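Local coordinates for putative integron gene cassette protein (Uncultured bacterium, PDB 3GHJ) that is of unknown function but belongs to the glyoxalase/bleomycin resistance/dioxygenase superfamily, whose members commonly bind metals or small ligands, at residues T47-F52 with K108-H113; G114-E119 with S125-D130. The protein carries 1 engineered substitution. All coordinates share one frame; numbering follows the deposited sequence. Where two conformers were deposited one is given.

Contact 1: residues T47-F52 with K108-H113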
loop_
_atom_site.group_PDB
_atom_site.type_symbol
_atom_site.label_atom_id
_atom_site.label_comp_id
_atom_site.label_asym_id
_atom_site.label_seq_id
_atom_site.Cartn_x
_atom_site.Cartn_y
_atom_site.Cartn_z
ATOM N N THR A 47 11.708 -9.550 6.252
ATOM C CA THR A 47 11.701 -10.028 7.630
ATOM C C THR A 47 12.964 -9.618 8.400
ATOM O O THR A 47 12.879 -9.137 9.524
ATOM C CB THR A 47 11.514 -11.558 7.710
ATOM O OG1 THR A 47 12.595 -12.219 7.033
ATOM C CG2 THR A 47 10.198 -11.983 7.084
ATOM N N GLU A 48 14.129 -9.778 7.789
ATOM C CA GLU A 48 15.374 -9.564 8.530
ATOM C C GLU A 48 15.805 -8.106 8.559
ATOM O O GLU A 48 16.365 -7.638 9.553
ATOM C CB GLU A 48 16.495 -10.440 7.965
ATOM C CG GLU A 48 16.194 -11.926 8.051
ATOM C CD GLU A 48 17.280 -12.782 7.430
ATOM O OE1 GLU A 48 18.353 -12.236 7.102
ATOM O OE2 GLU A 48 17.061 -14.001 7.268
ATOM N N ILE A 49 15.562 -7.381 7.472
ATOM C CA ILE A 49 15.947 -5.982 7.429
ATOM C C ILE A 49 14.821 -5.076 7.919
ATOM O O ILE A 49 15.029 -4.247 8.802
ATOM C CB ILE A 49 16.471 -5.557 6.040
ATOM C CG1 ILE A 49 17.766 -6.316 5.736
ATOM C CG2 ILE A 49 16.738 -4.053 5.998
ATOM C CD1 ILE A 49 18.521 -5.806 4.533
ATOM N N LEU A 50 13.617 -5.249 7.379
ATOM C CA LEU A 50 12.492 -4.434 7.836
ATOM C C LEU A 50 11.806 -4.959 9.100
ATOM O O LEU A 50 11.054 -4.231 9.741
ATOM C CB LEU A 50 11.464 -4.230 6.715
ATOM C CG LEU A 50 12.003 -3.530 5.461
ATOM C CD1 LEU A 50 10.868 -3.277 4.476
ATOM C CD2 LEU A 50 12.703 -2.220 5.819
ATOM N N GLY A 51 12.058 -6.216 9.453
ATOM C CA GLY A 51 11.547 -6.739 10.714
ATOM C C GLY A 51 10.098 -7.181 10.685
ATOM O O GLY A 51 9.484 -7.387 11.735
ATOM N N PHE A 52 9.544 -7.345 9.490
ATOM C CA PHE A 52 8.174 -7.822 9.397
ATOM C C PHE A 52 8.088 -9.275 9.858
ATOM O O PHE A 52 9.066 -10.033 9.770
ATOM C CB PHE A 52 7.628 -7.626 7.977
ATOM C CG PHE A 52 7.619 -6.185 7.529
ATOM C CD1 PHE A 52 7.731 -5.148 8.454
ATOM C CD2 PHE A 52 7.460 -5.871 6.192
ATOM C CE1 PHE A 52 7.714 -3.822 8.044
ATOM C CE2 PHE A 52 7.438 -4.546 5.771
ATOM C CZ PHE A 52 7.559 -3.521 6.698
ATOM N N LYS A 108 22.827 -2.221 7.498
ATOM C CA LYS A 108 22.479 -3.516 6.925
ATOM C C LYS A 108 22.746 -3.532 5.422
ATOM O O LYS A 108 22.335 -4.462 4.729
ATOM C CB LYS A 108 21.013 -3.854 7.214
ATOM C CG LYS A 108 20.729 -4.160 8.682
ATOM C CD LYS A 108 19.236 -4.325 8.937
ATOM C CE LYS A 108 18.945 -4.584 10.414
ATOM N NZ LYS A 108 17.484 -4.742 10.697
ATOM N N GLY A 109 23.429 -2.500 4.934
ATOM C CA GLY A 109 23.856 -2.426 3.548
ATOM C C GLY A 109 22.863 -1.793 2.590
ATOM O O GLY A 109 23.016 -1.907 1.379
ATOM N N VAL A 110 21.853 -1.116 3.127
ATOM C CA VAL A 110 20.839 -0.481 2.290
ATOM C C VAL A 110 21.109 1.006 2.127
ATOM O O VAL A 110 21.207 1.732 3.116
ATOM C CB VAL A 110 19.432 -0.655 2.908
ATOM C CG1 VAL A 110 18.366 0.049 2.055
ATOM C CG2 VAL A 110 19.112 -2.138 3.086
ATOM N N SER A 111 21.217 1.467 0.882
ATOM C CA SER A 111 21.442 2.884 0.601
ATOM C C SER A 111 20.177 3.716 0.797
ATOM O O SER A 111 19.130 3.423 0.215
ATOM C CB SER A 111 21.969 3.072 -0.822
ATOM O OG SER A 111 23.250 2.491 -0.958
ATOM N N VAL A 112 20.281 4.766 1.602
ATOM C CA VAL A 112 19.118 5.563 1.964
ATOM C C VAL A 112 19.254 7.002 1.500
ATOM O O VAL A 112 20.307 7.631 1.674
ATOM C CB VAL A 112 18.870 5.538 3.493
ATOM C CG1 VAL A 112 17.639 6.365 3.864
ATOM C CG2 VAL A 112 18.733 4.104 3.992
ATOM N N HIS A 113 18.200 7.504 0.869
ATOM C CA HIS A 113 18.134 8.893 0.452
ATOM C C HIS A 113 17.228 9.662 1.397
ATOM O O HIS A 113 16.155 9.186 1.777
ATOM C CB HIS A 113 17.613 9.004 -0.985
ATOM C CG HIS A 113 17.442 10.416 -1.457
ATOM N ND1 HIS A 113 18.501 11.198 -1.863
ATOM C CD2 HIS A 113 16.335 11.184 -1.589
ATOM C CE1 HIS A 113 18.054 12.389 -2.222
ATOM N NE2 HIS A 113 16.744 12.406 -2.066
#
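The flat groups that Lys108 meets across this contact are the peptide carbonyls of Glu48 and Ile49, near the end of helix 39-49. Consistent with a glyoxalase/bleomycin resistance fold, the contact joins the end regions of helices 39-49 and 98-107. The Lys108 amino group lies 20° off the plane of the Ile49 carbonyl and approaches O well to one side of the C=O line (117°), making a hydrogen bond of 3.1 Å from Lys108 NZ to Ile49 O. A weak second bond joins Lys108 NZ to Glu48 O at 3.3 Å. Within 47-52, Leu50 CB lies over the centre of one face of the Phe52 ring, which Phe91 meets edge-to-face. Helix 98-107 closes in a Schellman motif, whose C-prime position with positive phi suits Gly109. A lysine fits here because its positive charge probably favours the carbonyl end of a helix, and because it is long. Its chain runs extended beyond CG (chi2 173°), sliding past Ile49 in the opposite direction, with CD packed 3.9 Å from Ile49 CG2. The methylenes thereby shield an apolar neighbour while the charge stays at the protein surface. Leu105 of helix 98-107 touches both Ile49 and Val110, and the far end of the longer branch of Ile49, CD1, lies 4.0 Å from Val110 CG2.

Contact 2: residues G114-E119 with S125-D130. Engineered in segment 114-119: Gln118 (natural residue Leu).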
loop_
_atom_site.group_PDB
_atom_site.type_symbol
_atom_site.label_atom_id
_atom_site.label_comp_id
_atom_site.label_asym_id
_atom_site.label_seq_id
_atom_site.Cartn_x
_atom_site.Cartn_y
_atom_site.Cartn_z
ATOM N N GLY A 114 17.663 10.854 1.783
ATOM C CA GLY A 114 16.890 11.682 2.682
ATOM C C GLY A 114 17.632 11.825 3.996
ATOM O O GLY A 114 18.761 11.340 4.111
ATOM N N PRO A 115 16.990 12.433 5.004
ATOM C CA PRO A 115 15.579 12.828 4.979
ATOM C C PRO A 115 15.245 13.924 3.976
ATOM O O PRO A 115 16.022 14.858 3.762
ATOM C CB PRO A 115 15.316 13.320 6.405
ATOM C CG PRO A 115 16.671 13.637 6.971
ATOM C CD PRO A 115 17.628 12.709 6.307
ATOM N N VAL A 116 14.075 13.789 3.365
ATOM C CA VAL A 116 13.529 14.789 2.471
ATOM C C VAL A 116 12.313 15.401 3.145
ATOM O O VAL A 116 11.380 14.689 3.523
ATOM C CB VAL A 116 13.057 14.145 1.163
ATOM C CG1 VAL A 116 12.346 15.175 0.285
ATOM C CG2 VAL A 116 14.224 13.497 0.434
ATOM N N ASN A 117 12.312 16.719 3.307
ATOM C CA ASN A 117 11.159 17.400 3.874
ATOM C C ASN A 117 10.052 17.530 2.836
ATOM O O ASN A 117 10.302 17.923 1.699
ATOM C CB ASN A 117 11.549 18.784 4.402
ATOM C CG ASN A 117 12.309 18.714 5.714
ATOM O OD1 ASN A 117 12.165 17.761 6.482
ATOM N ND2 ASN A 117 13.119 19.732 5.980
ATOM N N GLN A 118 8.838 17.162 3.232
ATOM C CA GLN A 118 7.657 17.319 2.392
ATOM C C GLN A 118 6.822 18.421 3.014
ATOM O O GLN A 118 5.879 18.155 3.759
ATOM C CB GLN A 118 6.847 16.020 2.364
ATOM C CG GLN A 118 7.682 14.770 2.105
ATOM C CD GLN A 118 8.115 14.647 0.655
ATOM O OE1 GLN A 118 7.905 15.557 -0.147
ATOM N NE2 GLN A 118 8.720 13.515 0.313
ATOM N N GLU A 119 7.201 19.665 2.734
ATOM C CA GLU A 119 6.605 20.814 3.404
ATOM C C GLU A 119 5.092 20.844 3.226
ATOM O O GLU A 119 4.349 21.061 4.186
ATOM C CB GLU A 119 7.222 22.117 2.888
ATOM C CG GLU A 119 8.692 22.305 3.250
ATOM C CD GLU A 119 9.297 23.569 2.664
ATOM O OE1 GLU A 119 8.645 24.219 1.819
ATOM O OE2 GLU A 119 10.433 23.913 3.054
ATOM N N SER A 125 10.454 12.234 4.737
ATOM C CA SER A 125 10.553 10.929 4.087
ATOM C C SER A 125 11.977 10.427 3.970
ATOM O O SER A 125 12.918 11.207 3.795
ATOM C CB SER A 125 9.961 10.976 2.680
ATOM O OG SER A 125 8.587 11.319 2.699
ATOM N N LEU A 126 12.136 9.113 4.061
ATOM C CA LEU A 126 13.355 8.444 3.651
ATOM C C LEU A 126 13.022 7.523 2.500
ATOM O O LEU A 126 11.962 6.899 2.500
ATOM C CB LEU A 126 13.910 7.578 4.774
ATOM C CG LEU A 126 14.378 8.300 6.030
ATOM C CD1 LEU A 126 14.678 7.266 7.090
ATOM C CD2 LEU A 126 15.618 9.140 5.697
ATOM N N TYR A 127 13.939 7.397 1.549
ATOM C CA TYR A 127 13.715 6.570 0.370
ATOM C C TYR A 127 14.793 5.516 0.228
ATOM O O TYR A 127 15.975 5.798 0.432
ATOM C CB TYR A 127 13.688 7.442 -0.885
ATOM C CG TYR A 127 12.535 8.413 -0.925
ATOM C CD1 TYR A 127 12.703 9.738 -0.534
ATOM C CD2 TYR A 127 11.271 8.004 -1.334
ATOM C CE1 TYR A 127 11.640 10.634 -0.563
ATOM C CE2 TYR A 127 10.203 8.894 -1.370
ATOM C CZ TYR A 127 10.398 10.205 -0.989
ATOM O OH TYR A 127 9.343 11.092 -1.028
ATOM N N PHE A 128 14.399 4.302 -0.128
ATOM C CA PHE A 128 15.346 3.212 -0.318
ATOM C C PHE A 128 14.703 2.146 -1.180
ATOM O O PHE A 128 13.484 2.164 -1.403
ATOM C CB PHE A 128 15.786 2.612 1.028
ATOM C CG PHE A 128 14.656 2.027 1.843
ATOM C CD1 PHE A 128 13.856 2.844 2.624
ATOM C CD2 PHE A 128 14.406 0.660 1.824
ATOM C CE1 PHE A 128 12.814 2.306 3.386
ATOM C CE2 PHE A 128 13.367 0.112 2.577
ATOM C CZ PHE A 128 12.569 0.938 3.357
ATOM N N ALA A 129 15.521 1.225 -1.670
ATOM C CA ALA A 129 15.076 0.147 -2.543
ATOM C C ALA A 129 14.955 -1.181 -1.808
ATOM O O ALA A 129 15.709 -1.454 -0.873
ATOM C CB ALA A 129 16.040 0.001 -3.732
ATOM N N ASP A 130 14.000 -2.012 -2.227
ATOM C CA ASP A 130 14.019 -3.415 -1.844
ATOM C C ASP A 130 14.876 -4.193 -2.867
ATOM O O ASP A 130 15.456 -3.579 -3.772
ATOM C CB ASP A 130 12.585 -3.971 -1.648
ATOM C CG ASP A 130 11.910 -4.394 -2.940
ATOM O OD1 ASP A 130 12.389 -4.065 -4.040
ATOM O OD2 ASP A 130 10.867 -5.066 -2.827
#
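Val116 and Ser125 form an antiparallel hydrogen-bonded pair in a beta hairpin, the one made by strands 113-118 and 123-129. Both bonds are of ordinary length and nearly straight: Val116 N to Ser125 O is 2.9 Å, and Ser125 N to Val116 O is also 2.9 Å. The segments are strongly twisted, 134° between their directions, and the pairing resumes at His113 and Tyr127.

The tight part lies next to it. Gly114, whose positive phi of 114° suits glycine, has no side chain to keep Ser125 O and Leu126 away, and the cis peptide bond leads into Pro115. Leu126 CD2 comes within 3.6 Å of Pro115 N, and Pro115 CA makes a CA-H...O contact of 3.3 Å with Ser125 O. Lys102 of helix 98-107 bonds to Gly114 O, and Leu126 rests on the same lysine, its apolar body suiting this buried spot.

Where partly exposed Val116 meets Tyr127 the packing is lighter. Their side chains cross at about a right angle, with Val116 CG2 in the ring plane at the edge, 4.0 Å from Tyr127 CE1. Gln118, an engineered residue, bends at chi2 (-75°), which swings its amide back towards Ser125 and Tyr127; NE2 comes 2.8 Å from Tyr127 OH, amide and ring planes 85° apart. A small hydroxyl residue fits the buried position of Ser125, where OG is hydrogen-bonded to Glu137, while Gln118 NE2, with the hydroxyl nearly in its amide plane, donates to Ser125 OG at 3.2 Å.

Overall arrangement
Following the chain from its N terminus, the end region of helix 39-49 and the turn after it form the first half of contact 1, and the chain then runs through strands 53-58, 63-68, 73-79 and 88-93 and helix 98-107 before 108-113 returns to close that long loop. Contact 2 follows in series: strand 113-118 turns within a few residues into strand 123-129. The two neither nest nor cross, yet they meet side by side, His113 N lying 2.8 Å from Tyr127 O in a probable hydrogen bond and Val110 packing on Phe128. Contact 1 thus ties together the end regions of two helices, and contact 2 the two strands at one side of the second four-stranded sheet.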